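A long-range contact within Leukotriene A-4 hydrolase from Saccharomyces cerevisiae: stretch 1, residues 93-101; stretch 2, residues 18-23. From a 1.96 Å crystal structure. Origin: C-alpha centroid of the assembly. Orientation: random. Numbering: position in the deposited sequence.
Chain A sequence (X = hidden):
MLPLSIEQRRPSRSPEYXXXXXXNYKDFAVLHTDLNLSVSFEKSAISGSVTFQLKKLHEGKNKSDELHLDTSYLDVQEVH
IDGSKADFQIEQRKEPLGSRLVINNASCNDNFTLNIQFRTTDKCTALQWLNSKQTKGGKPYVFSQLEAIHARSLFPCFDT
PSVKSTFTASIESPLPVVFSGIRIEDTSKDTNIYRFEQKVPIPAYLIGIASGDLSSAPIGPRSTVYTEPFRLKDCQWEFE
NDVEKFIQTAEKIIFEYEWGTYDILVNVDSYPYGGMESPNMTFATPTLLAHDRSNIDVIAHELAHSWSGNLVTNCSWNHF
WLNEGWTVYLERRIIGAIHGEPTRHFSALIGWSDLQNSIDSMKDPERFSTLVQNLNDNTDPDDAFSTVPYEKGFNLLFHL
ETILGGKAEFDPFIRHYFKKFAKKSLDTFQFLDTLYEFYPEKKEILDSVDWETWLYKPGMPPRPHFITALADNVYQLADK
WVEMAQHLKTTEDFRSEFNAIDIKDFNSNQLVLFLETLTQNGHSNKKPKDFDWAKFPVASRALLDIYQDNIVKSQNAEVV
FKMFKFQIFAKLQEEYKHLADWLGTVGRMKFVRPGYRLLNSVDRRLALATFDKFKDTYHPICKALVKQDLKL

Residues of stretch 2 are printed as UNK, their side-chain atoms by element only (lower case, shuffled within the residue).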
# COMPACT_ATOMS: atom_id res chain seq x y z
N ARG A 93 -2.40 -18.35 21.94
CA ARG A 93 -1.79 -17.51 20.93
C ARG A 93 -0.33 -17.92 20.71
O ARG A 93 0.38 -18.22 21.65
CB ARG A 93 -1.89 -16.08 21.41
CG ARG A 93 -1.60 -15.09 20.38
CD ARG A 93 -1.81 -13.68 20.88
NE ARG A 93 -1.20 -12.81 19.89
CZ ARG A 93 -1.76 -12.53 18.72
NH1 ARG A 93 -2.97 -13.00 18.44
NH2 ARG A 93 -1.12 -11.75 17.86
N LYS A 94 0.09 -17.96 19.45
CA LYS A 94 1.51 -18.08 19.14
C LYS A 94 1.91 -16.93 18.24
O LYS A 94 1.28 -16.70 17.21
CB LYS A 94 1.81 -19.41 18.45
CG LYS A 94 1.03 -19.62 17.16
CD LYS A 94 1.81 -20.49 16.17
CE LYS A 94 3.00 -19.74 15.58
NZ LYS A 94 3.74 -20.54 14.56
N GLU A 95 2.95 -16.19 18.61
CA GLU A 95 3.33 -15.04 17.82
C GLU A 95 4.18 -15.49 16.64
O GLU A 95 4.88 -16.49 16.73
CB GLU A 95 4.06 -14.02 18.68
CG GLU A 95 3.31 -13.66 19.95
CD GLU A 95 2.07 -12.83 19.70
OE1 GLU A 95 1.91 -12.33 18.57
OE2 GLU A 95 1.27 -12.65 20.64
N PRO A 96 4.11 -14.74 15.53
CA PRO A 96 3.21 -13.60 15.40
C PRO A 96 1.93 -14.00 14.69
O PRO A 96 1.20 -13.11 14.27
CB PRO A 96 4.01 -12.66 14.50
CG PRO A 96 4.75 -13.58 13.60
CD PRO A 96 5.04 -14.84 14.39
N LEU A 97 1.63 -15.29 14.57
CA LEU A 97 0.52 -15.70 13.70
C LEU A 97 -0.87 -15.76 14.34
O LEU A 97 -1.87 -15.84 13.62
CB LEU A 97 0.83 -17.03 13.00
CG LEU A 97 2.06 -17.03 12.08
CD1 LEU A 97 2.21 -18.37 11.42
CD2 LEU A 97 1.98 -15.89 11.02
N GLY A 98 -0.94 -15.76 15.66
CA GLY A 98 -2.23 -15.72 16.34
C GLY A 98 -2.70 -17.02 17.00
O GLY A 98 -1.90 -17.88 17.39
N SER A 99 -4.03 -17.15 17.13
CA SER A 99 -4.63 -18.25 17.88
C SER A 99 -5.39 -19.15 16.93
O SER A 99 -6.39 -18.75 16.36
CB SER A 99 -5.59 -17.71 18.96
OG SER A 99 -4.91 -16.88 19.89
N ARG A 100 -4.94 -20.38 16.77
CA ARG A 100 -5.62 -21.30 15.87
C ARG A 100 -6.97 -21.69 16.47
O ARG A 100 -7.06 -22.02 17.64
CB ARG A 100 -4.77 -22.54 15.62
CG ARG A 100 -5.43 -23.57 14.71
CD ARG A 100 -4.58 -24.85 14.61
NE ARG A 100 -3.43 -24.70 13.72
CZ ARG A 100 -2.17 -24.84 14.09
NH1 ARG A 100 -1.88 -25.14 15.35
NH2 ARG A 100 -1.18 -24.68 13.21
N LEU A 101 -8.02 -21.67 15.64
CA LEU A 101 -9.33 -22.13 16.06
C LEU A 101 -9.53 -23.52 15.49
O LEU A 101 -9.40 -23.72 14.29
CB LEU A 101 -10.42 -21.20 15.52
CG LEU A 101 -11.86 -21.74 15.53
CD1 LEU A 101 -12.37 -21.99 16.97
CD2 LEU A 101 -12.79 -20.77 14.79
N UNK A 18 1.79 -21.54 2.06
CA UNK A 18 1.84 -20.30 2.82
C UNK A 18 2.10 -20.55 4.31
O UNK A 18 1.19 -20.97 5.04
o UNK A 18 1.43 -17.91 4.09
c UNK A 18 0.45 -18.25 3.38
c UNK A 18 0.50 -19.57 2.66
o UNK A 18 -0.57 -17.55 3.21
N UNK A 19 3.31 -20.24 4.77
CA UNK A 19 3.74 -20.50 6.15
C UNK A 19 3.18 -19.52 7.19
O UNK A 19 3.43 -19.67 8.39
n UNK A 19 5.70 -23.83 5.01
c UNK A 19 5.88 -22.85 5.89
o UNK A 19 5.99 -23.05 7.10
c UNK A 19 5.26 -20.44 6.23
c UNK A 19 5.97 -21.46 5.34
N UNK A 20 2.45 -18.49 6.72
CA UNK A 20 1.93 -17.45 7.62
C UNK A 20 0.51 -17.72 8.08
O UNK A 20 -0.08 -16.88 8.76
c UNK A 20 1.96 -16.08 6.93
o UNK A 20 3.29 -15.69 6.64
N UNK A 21 -0.06 -18.86 7.71
CA UNK A 21 -1.41 -19.21 8.19
C UNK A 21 -1.35 -20.44 9.10
O UNK A 21 -0.52 -21.33 8.91
c UNK A 21 -1.95 -20.60 6.18
c UNK A 21 -2.41 -19.47 7.05
o UNK A 21 -3.69 -19.82 7.59
N UNK A 22 -2.23 -20.47 10.09
CA UNK A 22 -2.34 -21.63 10.98
C UNK A 22 -3.48 -22.52 10.50
O UNK A 22 -3.78 -23.55 11.11
c UNK A 22 -0.19 -21.01 12.99
c UNK A 22 -2.61 -21.16 12.41
c UNK A 22 -1.88 -19.84 14.43
c UNK A 22 -1.52 -20.28 13.01
N UNK A 23 -4.13 -22.12 9.41
CA UNK A 23 -5.31 -22.82 8.92
C UNK A 23 -4.91 -24.06 8.10
O UNK A 23 -3.77 -24.16 7.65
o UNK A 23 -5.61 -21.69 6.80
c UNK A 23 -6.19 -21.90 8.07

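Position 18 carries four side-chain atoms, two carbons and two oxygens, with both oxygens on the second carbon, and none of them touches stretch 1. A carboxylate carried directly on CB is aspartate, so the residue is Asp18. Its side chain serves the local fold instead: OD1 of Asp18 accepts a hydrogen bond from the backbone N of position 20 at 2.9 Å, while OD2 is satisfied elsewhere in the structure.

At position 19 there are five side-chain atoms, an unbranched run of three carbons whose last member bears one oxygen and one nitrogen. CA-to-CB points sideways, and the amide makes no contact across the interface; the backbone does, the O of position 19 lying 3.5 Å from CD1 of Leu97. The terminal amide, one methylene longer than that of asparagine, identifies Gln19.

Position 20 has just one carbon and one oxygen beyond CA, a primary hydroxyl. CB of position 20 is 4.1 Å from CD2 of Leu97, and the backbone O of position 20 comes closer to the same methyl, at 3.2 Å from Leu97 CD2. The residue is Ser20. Leu97 thus meets peptide backbone as well as side chains.

Three atoms make up the side chain at position 21, CB bearing one oxygen and one carbon, and they do not touch stretch 1. This is the branching of threonine, Thr21. It closes the type I turn that begins at Asp18. Its CA-to-CB bond points away from stretch 1, and the hydroxyl bonds within its own stretch: OG1 of Thr21 accepts a 3.0 Å hydrogen bond from the backbone N of position 23.

Position 22 shows four carbons and no heteroatom, forked at the second. CA-to-CB is directed toward stretch 1; one terminal carbon of position 22 lies 3.9 Å from CD1 of Leu97 and 3.8 Å from CD of Lys94, whereas the other sits 3.6 Å from the backbone O of Gly98. The fork excludes valine and isoleucine, which branch at CB, and gives Leu22.

Position 23 again has one carbon and one oxygen, and its CA-to-CB bond turns away from stretch 1 without contact; it is Ser23. Its OG donates a 2.8 Å hydrogen bond to OG1 of Thr21.

The contact buries 356 Å² and brings together residues at least 72 positions apart in sequence. Leu22 is its centre, contributing the largest covered area, and it meets a surface built from Lys94, Leu97, Gly98 and Arg100. The turn presents the carbonyls of Gln19 and Ser20 to the methyls of Leu97, while stretch 1 is braced by reciprocal backbone hydrogen bonds between Lys94 and Gly98. A single hydrogen bond crosses the interface: NE of Arg100 donates to the backbone O of Leu22 at 2.9 Å and 164°, nearly straight and close to the guanidinium plane. Leu22 is consequently held twice, its side chain by apolar packing and its carbonyl by this polar anchor.

Stretch 2 (18-23) DQSTLS
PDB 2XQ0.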